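Local atomic coordinates of ochratoxinase (Aspergillus niger, PDB entry 4C65), a protein that releases C-terminal, preferably aromatic, amino acids as a zinc-dependent carboxypeptidase, and so hydrolyses the mycotoxin ochratoxin A to ochratoxin alpha and phenylalanine. Residues I9-L14 with G39-I44; A26-V29 with I34-F37; G133-S138 with V414-K419; A377-T380 with G386-A389. All blocks are in the same frame, centred on the assembly; numbering follows the deposited sequence.

Contact 1 (I9-L14 with G39-I44); sequences IIYAGL and GSEADI
Glu41, in the short 3-10 segment, reaches across to the ring of Tyr11. Its CG is anti to the backbone N (chi1 -167°), and the chain runs extended beyond it. This brings Glu41 CG to 3.5 Å from Tyr11 CD1 and Glu41 OE2 to 3.4 Å from the same carbon. The two side chains cross at about a right angle. The carboxylate is turned 51° against the ring plane, so the two flat groups do not stack. Arg57 attends both residues: it makes a cation-pi contact with Tyr11 and a long, weak ion pair with OE2 of Glu41. Before the chain reaches Ile44, Asp43 N bonds to Ser40 O and closes a tight turn. Ile44 then points back at the strand. Its CD1 does all the touching. Ile44 CD1 sits 3.4 Å from Tyr11 CE1, a tight fit, and 3.7 Å from Tyr11 OH. The same methyl, Ile44 CD1, also meets Ile9 CG2 at 4.2 Å. Leu49 of helix 46-51 touches Ile9, Tyr11 and Ile44 alike. The contact is side-chain packing of a connecting loop on alternate residues of strand 7-15, whose sheet probably belongs to the smaller beta-sandwich domain of this amidohydrolase.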
ATOM      1  N   ILE A   9      45.240 -31.647  27.418  1.00 25.30           N
ATOM      2  CA  ILE A   9      46.372 -32.137  26.636  1.00 24.63           C
ATOM      3  C   ILE A   9      45.900 -33.251  25.741  1.00 23.60           C
ATOM      4  O   ILE A   9      45.254 -34.189  26.199  1.00 23.91           O
ATOM      5  CB  ILE A   9      47.533 -32.647  27.509  1.00 26.29           C
ATOM      6  CG1 ILE A   9      47.935 -31.558  28.510  1.00 27.39           C
ATOM      7  CG2 ILE A   9      48.724 -33.011  26.632  1.00 25.89           C
ATOM      8  CD1 ILE A   9      49.087 -31.920  29.408  1.00 29.06           C
ATOM      9  N   ILE A  10      46.202 -33.121  24.453  1.00 22.43           N
ATOM     10  CA  ILE A  10      45.880 -34.149  23.478  1.00 22.10           C
ATOM     11  C   ILE A  10      47.168 -34.657  22.842  1.00 22.07           C
ATOM     12  O   ILE A  10      47.909 -33.883  22.249  1.00 21.31           O
ATOM     13  CB  ILE A  10      44.988 -33.597  22.352  1.00 20.97           C
ATOM     14  CG1 ILE A  10      43.737 -32.947  22.930  1.00 21.00           C
ATOM     15  CG2 ILE A  10      44.626 -34.710  21.372  1.00 20.83           C
ATOM     16  CD1 ILE A  10      43.100 -31.947  21.987  1.00 20.01           C
ATOM     17  N   TYR A  11      47.443 -35.946  23.020  1.00 22.72           N
ATOM     18  CA  TYR A  11      48.596 -36.582  22.411  1.00 22.93           C
ATOM     19  C   TYR A  11      48.180 -37.206  21.114  1.00 22.16           C
ATOM     20  O   TYR A  11      47.158 -37.893  21.055  1.00 22.16           O
ATOM     21  CB  TYR A  11      49.142 -37.668  23.326  1.00 24.78           C
ATOM     22  CG  TYR A  11      49.697 -37.148  24.632  1.00 25.79           C
ATOM     23  CD1 TYR A  11      51.022 -36.775  24.744  1.00 26.38           C
ATOM     24  CD2 TYR A  11      48.887 -37.007  25.741  1.00 26.45           C
ATOM     25  CE1 TYR A  11      51.541 -36.300  25.940  1.00 27.35           C
ATOM     26  CE2 TYR A  11      49.400 -36.532  26.954  1.00 27.50           C
ATOM     27  CZ  TYR A  11      50.730 -36.193  27.043  1.00 27.85           C
ATOM     28  OH  TYR A  11      51.246 -35.740  28.218  1.00 28.85           O
ATOM     29  N   ALA A  12      48.970 -36.982  20.071  1.00 21.61           N
ATOM     30  CA  ALA A  12      48.607 -37.452  18.743  1.00 21.16           C
ATOM     31  C   ALA A  12      49.710 -38.258  18.084  1.00 22.11           C
ATOM     32  O   ALA A  12      50.828 -37.775  17.961  1.00 22.22           O
ATOM     33  CB  ALA A  12      48.218 -36.271  17.854  1.00 20.07           C
ATOM     34  N   GLY A  13      49.378 -39.461  17.614  1.00 22.66           N
ATOM     35  CA  GLY A  13      50.301 -40.254  16.812  1.00 23.80           C
ATOM     36  C   GLY A  13      50.791 -39.475  15.594  1.00 23.45           C
ATOM     37  O   GLY A  13      51.975 -39.468  15.273  1.00 24.11           O
ATOM     38  N   LEU A  14      49.860 -38.794  14.938  1.00 22.61           N
ATOM     39  CA  LEU A  14      50.157 -37.906  13.821  1.00 22.30           C
ATOM     40  C   LEU A  14      49.374 -36.606  13.991  1.00 20.93           C
ATOM     41  O   LEU A  14      48.164 -36.628  14.208  1.00 20.01           O
ATOM     42  CB  LEU A  14      49.753 -38.585  12.514  1.00 23.00           C
ATOM     43  CG  LEU A  14      50.028 -37.823  11.221  1.00 23.28           C
ATOM     44  CD1 LEU A  14      51.519 -37.793  10.920  1.00 24.74           C
ATOM     45  CD2 LEU A  14      49.254 -38.459  10.078  1.00 23.84           C
ATOM     46  N   GLY A  39      53.478 -29.073  19.316  1.00 26.79           N
ATOM     47  CA  GLY A  39      54.825 -29.532  19.083  1.00 28.34           C
ATOM     48  C   GLY A  39      54.951 -30.969  19.507  1.00 28.62           C
ATOM     49  O   GLY A  39      53.962 -31.665  19.682  1.00 27.44           O
ATOM     50  N   SER A  40      56.188 -31.402  19.698  1.00 30.43           N
ATOM     51  CA  SER A  40      56.441 -32.793  19.983  1.00 31.25           C
ATOM     52  C   SER A  40      56.022 -33.076  21.424  1.00 31.16           C
ATOM     53  O   SER A  40      56.075 -32.220  22.303  1.00 30.26           O
ATOM     54  CB  SER A  40      57.911 -33.147  19.742  1.00 33.11           C
ATOM     55  OG  SER A  40      58.668 -32.912  20.906  1.00 35.32           O
ATOM     56  N   GLU A  41      55.566 -34.294  21.629  1.00 31.74           N
ATOM     57  CA  GLU A  41      55.188 -34.817  22.931  1.00 32.43           C
ATOM     58  C   GLU A  41      56.206 -34.501  24.027  1.00 32.98           C
ATOM     59  O   GLU A  41      55.829 -34.104  25.124  1.00 32.71           O
ATOM     60  CB  GLU A  41      55.053 -36.314  22.777  1.00 34.24           C
ATOM     61  CG  GLU A  41      54.375 -37.058  23.894  1.00 36.15           C
ATOM     62  CD  GLU A  41      54.197 -38.529  23.429  1.00 37.83           C
ATOM     63  OE1 GLU A  41      55.079 -39.000  22.679  1.00 37.28           O
ATOM     64  OE2 GLU A  41      53.198 -39.230  23.774  1.00 39.39           O
ATOM     65  N   ALA A  42      57.481 -34.669  23.706  1.00 33.32           N
ATOM     66  CA  ALA A  42      58.542 -34.426  24.671  1.00 34.66           C
ATOM     67  C   ALA A  42      58.637 -32.968  25.131  1.00 34.52           C
ATOM     68  O   ALA A  42      59.170 -32.694  26.200  1.00 35.87           O
ATOM     69  CB  ALA A  42      59.881 -34.893  24.115  1.00 35.58           C
ATOM     70  N   ASP A  43      58.105 -32.038  24.348  1.00 33.27           N
ATOM     71  CA  ASP A  43      58.338 -30.625  24.606  1.00 33.28           C
ATOM     72  C   ASP A  43      57.188 -29.893  25.272  1.00 32.22           C
ATOM     73  O   ASP A  43      57.212 -28.670  25.348  1.00 32.39           O
ATOM     74  CB  ASP A  43      58.702 -29.911  23.311  1.00 33.37           C
ATOM     75  CG  ASP A  43      60.054 -30.367  22.748  1.00 34.84           C
ATOM     76  OD1 ASP A  43      60.915 -30.867  23.488  1.00 36.92           O
ATOM     77  OD2 ASP A  43      60.234 -30.278  21.519  1.00 35.16           O
ATOM     78  N   ILE A  44      56.185 -30.616  25.758  1.00 31.14           N
ATOM     79  CA  ILE A  44      55.055 -29.967  26.412  1.00 30.52           C
ATOM     80  C   ILE A  44      55.552 -29.174  27.618  1.00 31.53           C
ATOM     81  O   ILE A  44      56.141 -29.747  28.506  1.00 32.68           O
ATOM     82  CB  ILE A  44      54.011 -30.995  26.900  1.00 30.44           C
ATOM     83  CG1 ILE A  44      53.459 -31.827  25.731  1.00 29.20           C
ATOM     84  CG2 ILE A  44      52.837 -30.293  27.590  1.00 30.34           C
ATOM     85  CD1 ILE A  44      52.869 -33.153  26.157  1.00 29.48           C
TER

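Contact 2 (A26-V29 with I34-F37); sequences AALV and IIAF
Val29 and Phe37 form an antiparallel hydrogen-bonded pair between two strand segments whose directions are 131° apart. Val29 N gives its hydrogen to Phe37 O at 2.9 Å, with an N-H...O angle of 165°. The return bond is split. Val29 O takes a short bond from Ala36 N, 2.7 Å long, and a weak one from Phe37 N at 3.5 Å. Two successive residues of strand 34-38 thus face a single residue of strand 26-31. Flanking this, the CA of Leu28 lies 3.3 Å from Phe37 O in a CA-H...O contact.

Val29 and Phe37 send their side chains to the same face of the sheet. The valine branches divide the work. Val29 CG1, anti to the backbone N (chi1 179°), meets Ala36 CB at 4.0 Å, while Val29 CG2 lies 4.0 Å from Phe37 CB. The phenyl ring comes obliquely past Val29, and Phe37 CE2 is 3.9 Å from Ala27 O. Ile44 and Pro45 also touch this ring, and Tyr48 of helix 46-51 packs on Val29 and Ala36. Leu28 and Ile35 pack together apart from that cluster. Their side chains cross at about a right angle, with Leu28 CG 4.1 Å from Ile35 CG2, and Ile10 and Leu383 add to the cover of Leu28. The whole is a beta hairpin carrying a classic beta bulge, with Ala36 and Phe37 opposite Val29.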
ATOM      1  N   ALA A  26      53.100 -36.138  18.560  1.00 24.90           N
ATOM      2  CA  ALA A  26      52.995 -34.757  18.912  1.00 24.02           C
ATOM      3  C   ALA A  26      52.006 -34.592  20.045  1.00 23.44           C
ATOM      4  O   ALA A  26      51.396 -35.566  20.504  1.00 23.21           O
ATOM      5  CB  ALA A  26      52.553 -33.965  17.703  1.00 23.11           C
ATOM      6  N   ALA A  27      51.873 -33.345  20.494  1.00 22.90           N
ATOM      7  CA  ALA A  27      50.898 -33.002  21.488  1.00 22.63           C
ATOM      8  C   ALA A  27      50.370 -31.618  21.220  1.00 21.76           C
ATOM      9  O   ALA A  27      51.064 -30.763  20.673  1.00 21.83           O
ATOM     10  CB  ALA A  27      51.501 -33.078  22.869  1.00 23.85           C
ATOM     11  N   LEU A  28      49.132 -31.412  21.630  1.00 21.15           N
ATOM     12  CA  LEU A  28      48.498 -30.121  21.551  1.00 20.83           C
ATOM     13  C   LEU A  28      47.875 -29.798  22.895  1.00 21.40           C
ATOM     14  O   LEU A  28      47.219 -30.654  23.504  1.00 22.02           O
ATOM     15  CB  LEU A  28      47.429 -30.134  20.460  1.00 19.73           C
ATOM     16  CG  LEU A  28      46.699 -28.810  20.226  1.00 19.31           C
ATOM     17  CD1 LEU A  28      46.397 -28.611  18.745  1.00 18.53           C
ATOM     18  CD2 LEU A  28      45.405 -28.744  21.051  1.00 19.19           C
ATOM     19  N   VAL A  29      48.062 -28.571  23.355  1.00 21.72           N
ATOM     20  CA  VAL A  29      47.434 -28.138  24.582  1.00 22.70           C
ATOM     21  C   VAL A  29      46.351 -27.102  24.278  1.00 22.27           C
ATOM     22  O   VAL A  29      46.589 -26.140  23.544  1.00 21.80           O
ATOM     23  CB  VAL A  29      48.449 -27.533  25.550  1.00 24.27           C
ATOM     24  CG1 VAL A  29      47.760 -27.057  26.812  1.00 25.27           C
ATOM     25  CG2 VAL A  29      49.529 -28.552  25.890  1.00 25.23           C
ATOM     26  N   ILE A  34      41.575 -21.312  23.287  1.00 23.48           N
ATOM     27  CA  ILE A  34      42.722 -21.163  22.401  1.00 22.86           C
ATOM     28  C   ILE A  34      43.744 -22.282  22.508  1.00 22.53           C
ATOM     29  O   ILE A  34      43.743 -23.036  23.449  1.00 22.88           O
ATOM     30  CB  ILE A  34      43.284 -19.766  22.732  1.00 24.49           C
ATOM     31  CG1 ILE A  34      42.373 -18.827  21.948  1.00 24.49           C
ATOM     32  CG2 ILE A  34      44.758 -19.562  22.396  1.00 24.91           C
ATOM     33  CD1 ILE A  34      41.548 -17.910  22.817  1.00 25.88           C
ATOM     34  N   ILE A  35      44.551 -22.441  21.473  1.00 21.61           N
ATOM     35  CA  ILE A  35      45.576 -23.437  21.471  1.00 21.43           C
ATOM     36  C   ILE A  35      46.789 -22.848  22.154  1.00 22.77           C
ATOM     37  O   ILE A  35      47.335 -21.859  21.698  1.00 23.20           O
ATOM     38  CB  ILE A  35      45.946 -23.848  20.034  1.00 20.86           C
ATOM     39  CG1 ILE A  35      44.747 -24.565  19.383  1.00 19.64           C
ATOM     40  CG2 ILE A  35      47.182 -24.747  20.042  1.00 21.03           C
ATOM     41  CD1 ILE A  35      44.777 -24.588  17.874  1.00 19.28           C
ATOM     42  N   ALA A  36      47.221 -23.488  23.234  1.00 23.10           N
ATOM     43  CA  ALA A  36      48.305 -22.976  24.036  1.00 24.71           C
ATOM     44  C   ALA A  36      49.666 -23.490  23.591  1.00 24.93           C
ATOM     45  O   ALA A  36      50.661 -22.824  23.790  1.00 25.80           O
ATOM     46  CB  ALA A  36      48.069 -23.311  25.501  1.00 25.76           C
ATOM     47  N   PHE A  37      49.705 -24.686  23.019  1.00 24.28           N
ATOM     48  CA  PHE A  37      50.962 -25.285  22.591  1.00 25.00           C
ATOM     49  C   PHE A  37      50.746 -26.327  21.494  1.00 24.20           C
ATOM     50  O   PHE A  37      49.788 -27.107  21.546  1.00 23.00           O
ATOM     51  CB  PHE A  37      51.667 -25.957  23.779  1.00 26.11           C
ATOM     52  CG  PHE A  37      52.846 -26.823  23.385  1.00 26.51           C
ATOM     53  CD1 PHE A  37      54.091 -26.251  23.161  1.00 27.51           C
ATOM     54  CD2 PHE A  37      52.703 -28.209  23.230  1.00 26.01           C
ATOM     55  CE1 PHE A  37      55.179 -27.030  22.811  1.00 28.18           C
ATOM     56  CE2 PHE A  37      53.787 -28.999  22.878  1.00 26.78           C
ATOM     57  CZ  PHE A  37      55.035 -28.409  22.680  1.00 27.78           C
TER

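Contact 3 (G133-S138 with V414-K419); sequences GPNVYS and VWKGGK
The carboxamide of Asn135 and the peptide carbonyl of Gly133 are the flat groups that receive Lys416. Lys416 CG comes against the amide nitrogen, 3.8 Å from Asn135 ND2, and lies well off the amide plane. Water 2 lies off the plane on the same side and donates to Asn135 OD1 over 3.1 Å. ND2 itself has a weak hydrogen bond to Thr110 O, in strand 109-114, which runs parallel beside strand 135-138. At Gly133 the ammonium group arrives obliquely. Lys416 NZ donates a hydrogen bond to Gly133 O, 2.9 Å long, from 30° off the carbonyl plane.

The lysine chain leaves its strand with CG anti to the backbone N and then bends at chi3 (85°). That bend folds NZ back to the Gly133 carbonyl, and Lys416 CD also passes 3.4 Å from Gly133 O. Ile126 of helix 119-127 touches the same side chain. Lys416 is also the first residue of a type I' turn to Lys419, whose inner positions are Gly417 and Gly418, both with positive phi. The turn joins strands 411-416 and 419-422 into a beta hairpin.

Two waters complete the bridge. Water 2 accepts from Lys416 NZ at 2.8 Å, linking it to the asparagine. Water 1 accepts from Gly133 N at 3.0 Å and more weakly from NZ. The lysine charge is therefore met here by a carbonyl oxygen and water oxygens, with no carboxylate partner across the contact, an environment consistent with a protonated, partly hydrated ammonium.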
ATOM      1  N   GLY A 133      26.383 -26.420  16.523  1.00 15.00           N
ATOM      2  CA  GLY A 133      26.757 -26.419  15.117  1.00 14.54           C
ATOM      3  C   GLY A 133      28.121 -25.811  14.907  1.00 14.54           C
ATOM      4  O   GLY A 133      28.792 -25.449  15.878  1.00 14.66           O
ATOM      5  N   PRO A 134      28.537 -25.674  13.637  1.00 13.95           N
ATOM      6  CA  PRO A 134      29.779 -24.980  13.367  1.00 14.22           C
ATOM      7  C   PRO A 134      29.666 -23.479  13.615  1.00 14.71           C
ATOM      8  O   PRO A 134      28.560 -22.958  13.791  1.00 14.77           O
ATOM      9  CB  PRO A 134      30.018 -25.226  11.885  1.00 13.96           C
ATOM     10  CG  PRO A 134      28.962 -26.188  11.450  1.00 13.83           C
ATOM     11  CD  PRO A 134      27.877 -26.179  12.440  1.00 13.68           C
ATOM     12  N   ASN A 135      30.818 -22.814  13.687  1.00 15.17           N
ATOM     13  CA  ASN A 135      30.854 -21.396  13.537  1.00 15.58           C
ATOM     14  C   ASN A 135      30.227 -21.098  12.202  1.00 15.83           C
ATOM     15  O   ASN A 135      30.631 -21.693  11.187  1.00 16.46           O
ATOM     16  CB  ASN A 135      32.289 -20.900  13.550  1.00 15.72           C
ATOM     17  CG  ASN A 135      32.917 -21.018  14.919  1.00 15.95           C
ATOM     18  OD1 ASN A 135      32.542 -20.305  15.834  1.00 15.78           O
ATOM     19  ND2 ASN A 135      33.892 -21.905  15.057  1.00 16.26           N
ATOM     20  N   VAL A 136      29.232 -20.220  12.182  1.00 15.63           N
ATOM     21  CA  VAL A 136      28.585 -19.857  10.938  1.00 15.68           C
ATOM     22  C   VAL A 136      28.971 -18.437  10.522  1.00 15.35           C
ATOM     23  O   VAL A 136      28.793 -17.493  11.268  1.00 15.24           O
ATOM     24  CB  VAL A 136      27.047 -19.971  11.053  1.00 16.51           C
ATOM     25  CG1 VAL A 136      26.373 -19.530   9.749  1.00 16.71           C
ATOM     26  CG2 VAL A 136      26.650 -21.403  11.389  1.00 16.29           C
ATOM     27  N   TYR A 137      29.553 -18.305   9.336  1.00 14.85           N
ATOM     28  CA  TYR A 137      29.776 -17.015   8.731  1.00 14.32           C
ATOM     29  C   TYR A 137      28.813 -16.934   7.566  1.00 14.08           C
ATOM     30  O   TYR A 137      28.975 -17.638   6.562  1.00 14.09           O
ATOM     31  CB  TYR A 137      31.226 -16.869   8.251  1.00 14.25           C
ATOM     32  CG  TYR A 137      32.218 -17.097   9.325  1.00 14.18           C
ATOM     33  CD1 TYR A 137      32.604 -18.368   9.670  1.00 14.35           C
ATOM     34  CD2 TYR A 137      32.784 -16.036   9.996  1.00 14.45           C
ATOM     35  CE1 TYR A 137      33.532 -18.589  10.681  1.00 14.71           C
ATOM     36  CE2 TYR A 137      33.696 -16.231  11.012  1.00 14.83           C
ATOM     37  CZ  TYR A 137      34.074 -17.518  11.358  1.00 14.97           C
ATOM     38  OH  TYR A 137      34.993 -17.711  12.356  1.00 15.51           O
ATOM     39  N   SER A 138      27.803 -16.082   7.694  1.00 13.67           N
ATOM     40  CA  SER A 138      26.724 -16.057   6.744  1.00 13.59           C
ATOM     41  C   SER A 138      26.720 -14.767   5.939  1.00 13.49           C
ATOM     42  O   SER A 138      27.073 -13.708   6.434  1.00 12.97           O
ATOM     43  CB  SER A 138      25.383 -16.216   7.478  1.00 13.89           C
ATOM     44  OG  SER A 138      24.286 -16.195   6.577  1.00 13.76           O
ATOM     45  N   VAL A 414      35.610 -33.984  18.606  1.00 17.88           N
ATOM     46  CA  VAL A 414      35.417 -32.653  18.022  1.00 16.85           C
ATOM     47  C   VAL A 414      35.426 -31.562  19.100  1.00 16.69           C
ATOM     48  O   VAL A 414      34.554 -31.523  19.954  1.00 16.99           O
ATOM     49  CB  VAL A 414      34.113 -32.572  17.204  1.00 16.28           C
ATOM     50  CG1 VAL A 414      33.936 -31.177  16.600  1.00 15.21           C
ATOM     51  CG2 VAL A 414      34.115 -33.629  16.106  1.00 16.57           C
ATOM     52  N   TRP A 415      36.435 -30.695  19.040  1.00 16.56           N
ATOM     53  CA  TRP A 415      36.510 -29.489  19.842  1.00 16.53           C
ATOM     54  C   TRP A 415      36.178 -28.262  18.980  1.00 15.68           C
ATOM     55  O   TRP A 415      36.719 -28.098  17.888  1.00 15.10           O
ATOM     56  CB  TRP A 415      37.924 -29.277  20.396  1.00 17.16           C
ATOM     57  CG  TRP A 415      38.314 -30.188  21.484  1.00 18.17           C
ATOM     58  CD1 TRP A 415      38.101 -30.007  22.822  1.00 18.88           C
ATOM     59  CD2 TRP A 415      38.976 -31.439  21.344  1.00 18.79           C
ATOM     60  NE1 TRP A 415      38.613 -31.064  23.523  1.00 19.95           N
ATOM     61  CE2 TRP A 415      39.161 -31.956  22.638  1.00 20.01           C
ATOM     62  CE3 TRP A 415      39.424 -32.179  20.251  1.00 18.64           C
ATOM     63  CZ2 TRP A 415      39.778 -33.186  22.868  1.00 20.94           C
ATOM     64  CZ3 TRP A 415      40.036 -33.386  20.476  1.00 19.66           C
ATOM     65  CH2 TRP A 415      40.204 -33.884  21.770  1.00 20.82           C
ATOM     66  N   LYS A 416      35.271 -27.424  19.480  1.00 15.77           N
ATOM     67  CA  LYS A 416      34.988 -26.115  18.887  1.00 15.22           C
ATOM     68  C   LYS A 416      35.137 -25.073  19.976  1.00 15.54           C
ATOM     69  O   LYS A 416      34.459 -25.133  21.000  1.00 15.71           O
ATOM     70  CB  LYS A 416      33.579 -26.064  18.313  1.00 14.88           C
ATOM     71  CG  LYS A 416      33.324 -24.773  17.546  1.00 14.48           C
ATOM     72  CD  LYS A 416      31.879 -24.595  17.100  1.00 14.38           C
ATOM     73  CE  LYS A 416      30.970 -23.991  18.158  1.00 14.62           C
ATOM     74  NZ  LYS A 416      29.858 -23.278  17.498  1.00 14.04           N
ATOM     75  N   GLY A 417      36.037 -24.119  19.752  1.00 15.73           N
ATOM     76  CA  GLY A 417      36.331 -23.100  20.759  1.00 16.48           C
ATOM     77  C   GLY A 417      36.787 -23.694  22.075  1.00 17.68           C
ATOM     78  O   GLY A 417      36.475 -23.168  23.137  1.00 18.35           O
ATOM     79  N   GLY A 418      37.513 -24.812  21.998  1.00 18.06           N
ATOM     80  CA  GLY A 418      38.003 -25.505  23.189  1.00 18.97           C
ATOM     81  C   GLY A 418      36.996 -26.398  23.897  1.00 19.36           C
ATOM     82  O   GLY A 418      37.341 -27.114  24.813  1.00 20.40           O
ATOM     83  N   LYS A 419      35.753 -26.381  23.443  1.00 19.07           N
ATOM     84  CA  LYS A 419      34.690 -27.185  24.028  1.00 19.61           C
ATOM     85  C   LYS A 419      34.478 -28.470  23.234  1.00 18.98           C
ATOM     86  O   LYS A 419      34.419 -28.457  22.013  1.00 18.16           O
ATOM     87  CB  LYS A 419      33.398 -26.371  24.072  1.00 19.78           C
ATOM     88  CG  LYS A 419      32.276 -27.120  24.744  1.00 21.04           C
ATOM     89  CD  LYS A 419      31.055 -26.273  25.045  1.00 21.69           C
ATOM     90  CE  LYS A 419      29.932 -27.211  25.476  1.00 22.68           C
ATOM     91  NZ  LYS A 419      28.655 -26.483  25.668  1.00 23.11           N
TER
HETATM   92  O   HOH W   1      27.911 -25.448  18.927  1.00 16.14           O
HETATM   93  O   HOH W   2      29.558 -20.627  16.603  1.00  4.81           O

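Contact 4 (A377-T380 with G386-A389); sequences APLT and GYEA
Leu379 O accepts the backbone N-H of Glu388 at 2.8 Å, with the donor in the carbonyl plane and an N-H...O angle of 160°. The CA of Tyr387 adds a CA-H...O contact to the same oxygen. Beside this bond the Tyr387 ring lies across Leu379. Leu379 CB stands 3.8 Å from the ring centroid, only 7° off the ring normal, in a CH-pi contact. The branches spread beyond it, and Leu379 CD2 reaches 4.0 Å from Tyr387 OH. Thr380 N passes close to the ring, 3.3 Å from Tyr387 CD2. The two segments bring together parts of the long connection between helix 358-365 and strand 391-394, and strand 34-38 lies alongside Gly386 and Tyr387. On the flank away from the ring, Glu388 bends at chi2 (-143°) and lays its carboxylate beside Pro378. Pro378 CG is 3.8 Å from Glu388 OE1, and the two side chains cross at about a right angle. Water 3 is hydrogen-bonded to Thr380 OG1; it lies 2.7 Å from Glu388 OE1 and probably donates to it, linking the threonine and glutamate side chains.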
ATOM      1  N   ALA A 377      37.565 -13.274   9.837  1.00 15.36           N
ATOM      2  CA  ALA A 377      38.136 -14.531  10.336  1.00 15.65           C
ATOM      3  C   ALA A 377      38.976 -14.291  11.571  1.00 16.29           C
ATOM      4  O   ALA A 377      39.836 -13.415  11.580  1.00 16.56           O
ATOM      5  CB  ALA A 377      38.999 -15.181   9.266  1.00 15.55           C
ATOM      6  N   PRO A 378      38.747 -15.092  12.617  1.00 16.94           N
ATOM      7  CA  PRO A 378      39.706 -15.098  13.704  1.00 17.57           C
ATOM      8  C   PRO A 378      40.973 -15.854  13.247  1.00 17.68           C
ATOM      9  O   PRO A 378      41.041 -16.310  12.102  1.00 17.52           O
ATOM     10  CB  PRO A 378      38.964 -15.830  14.824  1.00 17.50           C
ATOM     11  CG  PRO A 378      37.989 -16.710  14.133  1.00 17.09           C
ATOM     12  CD  PRO A 378      37.623 -16.019  12.852  1.00 16.70           C
ATOM     13  N   LEU A 379      41.965 -15.970  14.120  1.00 17.92           N
ATOM     14  CA  LEU A 379      43.079 -16.869  13.874  1.00 18.19           C
ATOM     15  C   LEU A 379      42.574 -18.274  14.080  1.00 16.94           C
ATOM     16  O   LEU A 379      42.392 -18.686  15.206  1.00 17.27           O
ATOM     17  CB  LEU A 379      44.250 -16.574  14.827  1.00 19.52           C
ATOM     18  CG  LEU A 379      44.986 -15.251  14.569  1.00 20.60           C
ATOM     19  CD1 LEU A 379      46.125 -15.109  15.568  1.00 22.10           C
ATOM     20  CD2 LEU A 379      45.515 -15.164  13.133  1.00 20.61           C
ATOM     21  N   THR A 380      42.333 -18.988  12.992  1.00 16.02           N
ATOM     22  CA  THR A 380      41.818 -20.328  13.062  1.00 15.84           C
ATOM     23  C   THR A 380      42.191 -21.136  11.818  1.00 16.02           C
ATOM     24  O   THR A 380      42.896 -20.659  10.948  1.00 16.16           O
ATOM     25  CB  THR A 380      40.295 -20.310  13.276  1.00 15.26           C
ATOM     26  OG1 THR A 380      39.839 -21.617  13.608  1.00 15.01           O
ATOM     27  CG2 THR A 380      39.549 -19.828  12.024  1.00 14.70           C
ATOM     28  N   GLY A 386      48.071 -19.890  19.812  1.00 25.20           N
ATOM     29  CA  GLY A 386      47.333 -18.636  19.694  1.00 24.37           C
ATOM     30  C   GLY A 386      46.101 -18.694  18.794  1.00 22.76           C
ATOM     31  O   GLY A 386      45.314 -17.770  18.787  1.00 21.99           O
ATOM     32  N   TYR A 387      45.933 -19.784  18.057  1.00 21.99           N
ATOM     33  CA  TYR A 387      44.772 -19.976  17.205  1.00 20.68           C
ATOM     34  C   TYR A 387      43.633 -20.596  17.972  1.00 20.84           C
ATOM     35  O   TYR A 387      43.822 -21.192  19.039  1.00 21.35           O
ATOM     36  CB  TYR A 387      45.123 -20.855  16.008  1.00 20.10           C
ATOM     37  CG  TYR A 387      45.863 -20.113  14.931  1.00 19.96           C
ATOM     38  CD1 TYR A 387      47.042 -19.414  15.217  1.00 21.09           C
ATOM     39  CD2 TYR A 387      45.416 -20.132  13.626  1.00 19.09           C
ATOM     40  CE1 TYR A 387      47.730 -18.739  14.232  1.00 21.40           C
ATOM     41  CE2 TYR A 387      46.106 -19.471  12.636  1.00 19.62           C
ATOM     42  CZ  TYR A 387      47.251 -18.779  12.948  1.00 20.65           C
ATOM     43  OH  TYR A 387      47.911 -18.126  11.967  1.00 21.68           O
ATOM     44  N   GLU A 388      42.427 -20.463  17.423  1.00 20.76           N
ATOM     45  CA  GLU A 388      41.224 -20.951  18.096  1.00 20.95           C
ATOM     46  C   GLU A 388      41.230 -22.476  18.161  1.00 20.07           C
ATOM     47  O   GLU A 388      41.632 -23.148  17.217  1.00 20.03           O
ATOM     48  CB  GLU A 388      39.954 -20.480  17.393  1.00 21.63           C
ATOM     49  CG  GLU A 388      39.769 -18.986  17.397  1.00 23.75           C
ATOM     50  CD  GLU A 388      38.331 -18.536  17.554  1.00 26.43           C
ATOM     51  OE1 GLU A 388      37.365 -19.156  16.996  1.00 28.18           O
ATOM     52  OE2 GLU A 388      38.166 -17.528  18.266  1.00 30.00           O
ATOM     53  N   ALA A 389      40.769 -23.011  19.285  1.00 19.60           N
ATOM     54  CA  ALA A 389      40.782 -24.454  19.541  1.00 19.14           C
ATOM     55  C   ALA A 389      39.615 -25.148  18.864  1.00 17.71           C
ATOM     56  O   ALA A 389      38.723 -25.660  19.518  1.00 17.48           O
ATOM     57  CB  ALA A 389      40.787 -24.719  21.041  1.00 19.93           C
TER
HETATM   58  O   HOH W   3      37.346 -20.816  14.874  1.00 26.50           O

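Overall arrangement
From the N terminus, strand 7-15 opens contact 1, which closes when the loop 39-44 comes back to it. Contact 2, the hairpin of strands 26-31 and 34-38, is nested inside that loop. Backbone bonds join the two, since strand 26-31 pairs with strand 7-15. Contact 3 opens much later, at 133-138, and closes at 414-419, spanning most of the chain. Contact 4 is nested inside it, and both follow contacts 1 and 2 in series. Ile35 bonds to Gly386 and Tyr387, while Gly418 N meets Ala389 O. Trp415 also touches Ile10. The N-terminal strands 7-15, 26-31 and 34-38 are thus tied to the 366-390 connection and the hairpin of strands 411-416 and 419-422.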